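PDB 7DRQ: Uly1 from Catenovulum maritimum, which probably degrades ulvan, a polysaccharide of green seaweeds, as a calcium-binding lyase of polysaccharide lyase family 24. Local coordinates for residues D119-L124 / N231-E236; Y150-A155 / Y184-M189. All coordinates share one frame; numbering follows the deposited sequence.

Contact 1 of 2, residues D119-L124 / N231-E236; sequences DETIHL and NKYLAE
Tyr233 meets His123 and Asp119 where two antiparallel sheets adjoin, strand 225-234 on one side and the turn and strand start at 119-124 on the other, an arrangement consistent with neighbouring blades of a beta-propeller. The backbones stay apart at this level, with the CA atoms of Tyr233 and His123 9.9 Å from each other, and the side chains bridge the distance. Tyr233 CG is anti to the backbone N (chi1 179°), and its ring lies against His123. The two side chains cross at about a right angle in an edge-to-face pair, the imidazole edge directed at one phenol face, planes 61° apart. His123 CE1 comes to 3.7 Å from Tyr233 CE1, while NE2 sits over the centre of the phenol ring. Trp240 meets both rings from the strand that follows. At its far end Tyr233 meets Asp119 tip to tip: Tyr233 OH donates to Asp119 OD2 (2.6 Å), which accepts through its syn lone pair. The carboxylate is braced on its other oxygen, since Asp119 OD1 accepts from Thr121 N, which closes an Asx turn, and from Thr121 OG1, both from the same face. His123 NE2 in turn donates to Thr121 OG1 at 2.7 Å, and His123 ND1 is hydrogen-bonded to Tyr150 OH, so polar groups link Tyr150 through imidazole, threonine hydroxyl and carboxylate to the Tyr233 phenol. Two residues on, Ala235 N lies over the phenol face opposite His123, offset toward the rim. Ala235 CB rests 4.0 Å from Asp119 OD2.

Contact 2 of 2, residues Y150-A155 / Y184-M189; sequences YSYSLA and YKHLTM. With CA (calcium ion), chain C.
Tyr150 and His186 pair their backbones in a single antiparallel, hydrogen-bonded bridge between a loop without regular structure and strand 150-152, outermost in a three-stranded antiparallel sheet consistent with a propeller blade. His186 N donates to Tyr150 O at 2.7 Å, and Tyr150 N returns a more bent bond to His186 O at 3.1 Å. A side-chain bond adds to this: Ser151 OG donates to Tyr184 O over 2.6 Å, approaching from above the carbonyl plane. Water 1 extends the join, accepting from Tyr152 N and lying 2.8 Å from Tyr184 O.

Metal binding adjoins the bridge. Lys185 O binds the calcium ion at 2.4 Å together with three waters, and Asp173 and Asp183 also bind the ion; the Lys185 side chain instead runs to a salt bridge with Asp146.

Aromatic contacts add to the bridge. Tyr152 crosses the His186 imidazole at about a right angle, with CE1 over the centre of that ring, 3.4 Å from His186 NE2, which is hydrogen-bonded to Val171 O. Met189, a selenomethionine bent at chi3 (74°), brings CE over one face of the Tyr150 ring, 4.0 Å from its centroid, as a CH-pi contact.

The loop thus lies beside strand 150-152, which also pairs with strand 122-126, while Met189 and Thr188 pack on Phe198 of helix 195-198.

In the fold
Both segments of contact 2 fall between the two segments of contact 1 in sequence, and the two centres lie 10 Å apart. Strands 122-126 and 150-152, neighbours in one antiparallel sheet, join them: Leu124 N lies 2.8 Å from Ser151 O, a probable backbone hydrogen bond. Side chains connect them too, for His123 ND1 is 2.6 Å from Tyr150 OH, another probable hydrogen bond, and Tyr150 OH is also hydrogen-bonded to Trp240 NE1. Tyr150, whose ring carries Met189 CE on one face, thus uses its hydroxyl to hold the imidazole whose edge meets Tyr233. The calcium ion belongs to contact 2 through Lys185, whereas contact 1 has no part in calcium binding.

Contact 1 of 2, residues D119-L124 / N231-E236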
loop_
_atom_site.group_PDB
_atom_site.type_symbol
_atom_site.label_atom_id
_atom_site.label_comp_id
_atom_site.label_asym_id
_atom_site.label_seq_id
_atom_site.Cartn_x
_atom_site.Cartn_y
_atom_site.Cartn_z
ATOM N N ASP A 119 10.478 -6.881 -19.402
ATOM C CA ASP A 119 9.771 -7.718 -20.368
ATOM C C ASP A 119 8.308 -7.330 -20.547
ATOM O O ASP A 119 7.564 -8.063 -21.207
ATOM C CB ASP A 119 9.888 -9.202 -19.993
ATOM C CG ASP A 119 9.215 -9.545 -18.667
ATOM O OD1 ASP A 119 8.583 -8.663 -18.040
ATOM O OD2 ASP A 119 9.317 -10.719 -18.257
ATOM N N GLU A 120 7.878 -6.206 -19.969
ATOM C CA GLU A 120 6.516 -5.684 -20.129
ATOM C C GLU A 120 5.441 -6.665 -19.650
ATOM O O GLU A 120 4.285 -6.605 -20.094
ATOM C CB GLU A 120 6.251 -5.259 -21.579
ATOM C CG GLU A 120 6.992 -3.983 -21.948
ATOM C CD GLU A 120 6.537 -3.379 -23.270
ATOM O OE1 GLU A 120 5.919 -4.098 -24.087
ATOM O OE2 GLU A 120 6.794 -2.176 -23.487
ATOM N N THR A 121 5.794 -7.562 -18.728
ATOM C CA THR A 121 4.766 -8.363 -18.073
ATOM C C THR A 121 3.980 -7.504 -17.089
ATOM O O THR A 121 4.490 -6.524 -16.534
ATOM C CB THR A 121 5.374 -9.543 -17.325
ATOM O OG1 THR A 121 6.448 -9.068 -16.516
ATOM C CG2 THR A 121 5.878 -10.634 -18.299
ATOM N N ILE A 122 2.721 -7.876 -16.891
ATOM C CA ILE A 122 1.828 -7.234 -15.941
ATOM C C ILE A 122 1.639 -8.180 -14.769
ATOM O O ILE A 122 1.433 -9.381 -14.967
ATOM C CB ILE A 122 0.468 -6.913 -16.581
ATOM C CG1 ILE A 122 0.665 -6.115 -17.876
ATOM C CG2 ILE A 122 -0.462 -6.200 -15.569
ATOM C CD1 ILE A 122 -0.578 -6.074 -18.754
ATOM N N HIS A 123 1.692 -7.641 -13.558
ATOM C CA HIS A 123 1.552 -8.444 -12.346
ATOM C C HIS A 123 0.446 -7.886 -11.469
ATOM O O HIS A 123 0.381 -6.672 -11.247
ATOM C CB HIS A 123 2.879 -8.484 -11.601
ATOM C CG HIS A 123 3.999 -8.944 -12.471
ATOM N ND1 HIS A 123 4.361 -10.269 -12.566
ATOM C CD2 HIS A 123 4.772 -8.275 -13.360
ATOM C CE1 HIS A 123 5.336 -10.395 -13.446
ATOM N NE2 HIS A 123 5.612 -9.200 -13.939
ATOM N N LEU A 124 -0.417 -8.778 -10.980
ATOM C CA LEU A 124 -1.535 -8.430 -10.110
ATOM C C LEU A 124 -1.522 -9.313 -8.870
ATOM O O LEU A 124 -1.390 -10.538 -8.979
ATOM C CB LEU A 124 -2.873 -8.606 -10.831
ATOM C CG LEU A 124 -3.075 -7.707 -12.049
ATOM C CD1 LEU A 124 -4.204 -8.252 -12.896
ATOM C CD2 LEU A 124 -3.385 -6.283 -11.578
ATOM N N ASN A 231 10.774 -9.673 -2.513
ATOM C CA ASN A 231 11.413 -10.482 -3.537
ATOM C C ASN A 231 11.632 -9.617 -4.772
ATOM O O ASN A 231 11.300 -8.427 -4.791
ATOM C CB ASN A 231 10.589 -11.740 -3.857
ATOM C CG ASN A 231 9.180 -11.414 -4.334
ATOM O OD1 ASN A 231 8.835 -10.256 -4.558
ATOM N ND2 ASN A 231 8.357 -12.448 -4.487
ATOM N N LYS A 232 12.205 -10.226 -5.802
ATOM C CA LYS A 232 12.564 -9.533 -7.027
ATOM C C LYS A 232 12.052 -10.333 -8.211
ATOM O O LYS A 232 12.064 -11.570 -8.195
ATOM C CB LYS A 232 14.086 -9.322 -7.130
ATOM C CG LYS A 232 14.545 -8.775 -8.484
ATOM C CD LYS A 232 16.018 -8.380 -8.496
ATOM C CE LYS A 232 16.928 -9.586 -8.498
ATOM N NZ LYS A 232 18.368 -9.176 -8.535
ATOM N N TYR A 233 11.586 -9.622 -9.230
ATOM C CA TYR A 233 11.150 -10.262 -10.457
ATOM C C TYR A 233 12.363 -10.601 -11.314
ATOM O O TYR A 233 13.217 -9.746 -11.571
ATOM C CB TYR A 233 10.190 -9.349 -11.217
ATOM C CG TYR A 233 9.725 -9.969 -12.500
ATOM C CD1 TYR A 233 9.113 -11.222 -12.501
ATOM C CD2 TYR A 233 9.950 -9.337 -13.717
ATOM C CE1 TYR A 233 8.707 -11.806 -13.668
ATOM C CE2 TYR A 233 9.551 -9.919 -14.900
ATOM C CZ TYR A 233 8.931 -11.158 -14.870
ATOM O OH TYR A 233 8.534 -11.743 -16.045
ATOM N N LEU A 234 12.453 -11.854 -11.739
ATOM C CA LEU A 234 13.564 -12.312 -12.573
ATOM C C LEU A 234 13.045 -12.379 -14.005
ATOM O O LEU A 234 12.524 -13.405 -14.445
ATOM C CB LEU A 234 14.079 -13.657 -12.079
ATOM C CG LEU A 234 14.407 -13.709 -10.581
ATOM C CD1 LEU A 234 14.823 -15.123 -10.168
ATOM C CD2 LEU A 234 15.496 -12.691 -10.228
ATOM N N ALA A 235 13.184 -11.267 -14.736
ATOM C CA ALA A 235 12.614 -11.190 -16.082
ATOM C C ALA A 235 13.192 -12.259 -16.999
ATOM O O ALA A 235 12.487 -12.794 -17.866
ATOM C CB ALA A 235 12.848 -9.800 -16.677
ATOM N N GLU A 236 14.472 -12.585 -16.827
ATOM C CA GLU A 236 15.083 -13.584 -17.690
ATOM C C GLU A 236 14.534 -14.984 -17.440
ATOM O O GLU A 236 14.695 -15.860 -18.296
ATOM C CB GLU A 236 16.601 -13.559 -17.508
ATOM C CG GLU A 236 17.107 -14.412 -16.365
ATOM C CD GLU A 236 17.000 -13.732 -15.006
ATOM O OE1 GLU A 236 16.418 -12.619 -14.906
ATOM O OE2 GLU A 236 17.517 -14.327 -14.032
#

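Contact 2 of 2, residues Y150-A155 / Y184-M189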
loop_
_atom_site.group_PDB
_atom_site.type_symbol
_atom_site.label_atom_id
_atom_site.label_comp_id
_atom_site.label_asym_id
_atom_site.label_seq_id
_atom_site.Cartn_x
_atom_site.Cartn_y
_atom_site.Cartn_z
ATOM N N TYR A 150 -2.240 -14.530 -7.181
ATOM C CA TYR A 150 -1.338 -13.834 -8.090
ATOM C C TYR A 150 -1.785 -14.069 -9.525
ATOM O O TYR A 150 -2.036 -15.214 -9.922
ATOM C CB TYR A 150 0.099 -14.341 -7.875
ATOM C CG TYR A 150 1.133 -13.867 -8.870
ATOM C CD1 TYR A 150 1.246 -12.523 -9.214
ATOM C CD2 TYR A 150 2.030 -14.769 -9.434
ATOM C CE1 TYR A 150 2.211 -12.091 -10.131
ATOM C CE2 TYR A 150 3.007 -14.353 -10.336
ATOM C CZ TYR A 150 3.090 -13.015 -10.683
ATOM O OH TYR A 150 4.057 -12.608 -11.573
ATOM N N SER A 151 -1.865 -12.996 -10.306
ATOM C CA SER A 151 -2.157 -13.098 -11.729
ATOM C C SER A 151 -1.069 -12.366 -12.501
ATOM O O SER A 151 -0.527 -11.358 -12.034
ATOM C CB SER A 151 -3.547 -12.512 -12.061
ATOM O OG SER A 151 -4.582 -13.357 -11.584
ATOM N N TYR A 152 -0.730 -12.882 -13.682
ATOM C CA TYR A 152 0.350 -12.273 -14.441
ATOM C C TYR A 152 0.173 -12.566 -15.921
ATOM O O TYR A 152 -0.573 -13.462 -16.323
ATOM C CB TYR A 152 1.734 -12.744 -13.963
ATOM C CG TYR A 152 2.030 -14.200 -14.240
ATOM C CD1 TYR A 152 1.527 -15.208 -13.409
ATOM C CD2 TYR A 152 2.809 -14.576 -15.322
ATOM C CE1 TYR A 152 1.809 -16.557 -13.659
ATOM C CE2 TYR A 152 3.093 -15.925 -15.580
ATOM C CZ TYR A 152 2.579 -16.904 -14.750
ATOM O OH TYR A 152 2.863 -18.237 -15.008
ATOM N N SER A 153 0.893 -11.805 -16.723
ATOM C CA SER A 153 0.649 -11.748 -18.154
ATOM C C SER A 153 1.824 -12.323 -18.935
ATOM O O SER A 153 2.899 -12.621 -18.395
ATOM C CB SER A 153 0.403 -10.300 -18.585
ATOM O OG SER A 153 1.649 -9.658 -18.782
ATOM N N LEU A 154 1.594 -12.462 -20.237
ATOM C CA LEU A 154 2.669 -12.681 -21.181
ATOM C C LEU A 154 3.626 -11.500 -21.179
ATOM O O LEU A 154 3.260 -10.364 -20.857
ATOM C CB LEU A 154 2.113 -12.842 -22.597
ATOM C CG LEU A 154 1.074 -13.935 -22.823
ATOM C CD1 LEU A 154 0.468 -13.780 -24.236
ATOM C CD2 LEU A 154 1.752 -15.281 -22.646
ATOM N N ALA A 155 4.863 -11.777 -21.575
ATOM C CA ALA A 155 5.788 -10.706 -21.908
ATOM C C ALA A 155 5.233 -9.905 -23.079
ATOM O O ALA A 155 4.639 -10.463 -24.005
ATOM C CB ALA A 155 7.172 -11.276 -22.240
ATOM N N TYR A 184 -7.249 -17.879 -13.246
ATOM C CA TYR A 184 -6.075 -17.050 -13.483
ATOM C C TYR A 184 -5.279 -16.772 -12.214
ATOM O O TYR A 184 -4.405 -15.894 -12.225
ATOM C CB TYR A 184 -6.486 -15.721 -14.118
ATOM C CG TYR A 184 -6.944 -15.867 -15.548
ATOM C CD1 TYR A 184 -8.270 -16.155 -15.838
ATOM C CD2 TYR A 184 -6.053 -15.709 -16.601
ATOM C CE1 TYR A 184 -8.696 -16.290 -17.144
ATOM C CE2 TYR A 184 -6.474 -15.842 -17.914
ATOM C CZ TYR A 184 -7.795 -16.134 -18.171
ATOM O OH TYR A 184 -8.238 -16.265 -19.464
ATOM N N LYS A 185 -5.555 -17.485 -11.124
ATOM C CA LYS A 185 -4.953 -17.188 -9.828
ATOM C C LYS A 185 -3.888 -18.229 -9.510
ATOM O O LYS A 185 -4.166 -19.433 -9.496
ATOM C CB LYS A 185 -6.018 -17.138 -8.729
ATOM C CG LYS A 185 -7.032 -15.978 -8.887
ATOM C CD LYS A 185 -8.072 -16.010 -7.767
ATOM C CE LYS A 185 -9.005 -17.210 -7.922
ATOM N NZ LYS A 185 -9.984 -17.346 -6.797
ATOM N N HIS A 186 -2.670 -17.761 -9.286
ATOM C CA HIS A 186 -1.531 -18.611 -9.009
ATOM C C HIS A 186 -1.198 -18.554 -7.527
ATOM O O HIS A 186 -1.242 -17.489 -6.902
ATOM C CB HIS A 186 -0.332 -18.181 -9.846
ATOM C CG HIS A 186 -0.576 -18.309 -11.315
ATOM N ND1 HIS A 186 -0.166 -19.406 -12.042
ATOM C CD2 HIS A 186 -1.224 -17.495 -12.185
ATOM C CE1 HIS A 186 -0.535 -19.254 -13.304
ATOM N NE2 HIS A 186 -1.181 -18.103 -13.415
ATOM N N LEU A 187 -0.865 -19.704 -6.975
ATOM C CA LEU A 187 -0.660 -19.844 -5.541
ATOM C C LEU A 187 0.767 -19.513 -5.120
ATOM O O LEU A 187 1.086 -19.600 -3.926
ATOM C CB LEU A 187 -1.017 -21.278 -5.123
ATOM C CG LEU A 187 -1.358 -21.551 -3.662
ATOM C CD1 LEU A 187 -2.521 -20.667 -3.220
ATOM C CD2 LEU A 187 -1.688 -23.025 -3.480
ATOM N N THR A 188 1.616 -19.133 -6.073
ATOM C CA THR A 188 3.038 -18.905 -5.869
ATOM C C THR A 188 3.528 -17.942 -6.939
ATOM O O THR A 188 2.941 -17.833 -8.019
ATOM C CB THR A 188 3.849 -20.217 -5.936
ATOM O OG1 THR A 188 5.254 -19.919 -5.966
ATOM C CG2 THR A 188 3.493 -21.012 -7.204
HETATM N N MSE A 189 4.618 -17.248 -6.619
HETATM C CA MSE A 189 5.311 -16.370 -7.557
HETATM C C MSE A 189 6.593 -16.981 -8.125
HETATM O O MSE A 189 7.200 -16.425 -9.045
HETATM C CB MSE A 189 5.652 -15.056 -6.850
HETATM C CG MSE A 189 4.434 -14.438 -6.173
HETATM SE SE MSE A 189 4.815 -12.620 -5.568
HETATM C CE MSE A 189 4.805 -11.712 -7.296
HETATM CA CA CA C . -5.605 -21.248 -8.995
HETATM O O HOH W 1 -2.854 -14.896 -14.353
HETATM O O HOH W 2 -4.241 -21.072 -6.938
HETATM O O HOH W 3 -6.198 -23.251 -7.607
HETATM O O HOH W 4 -7.356 -20.271 -7.586
#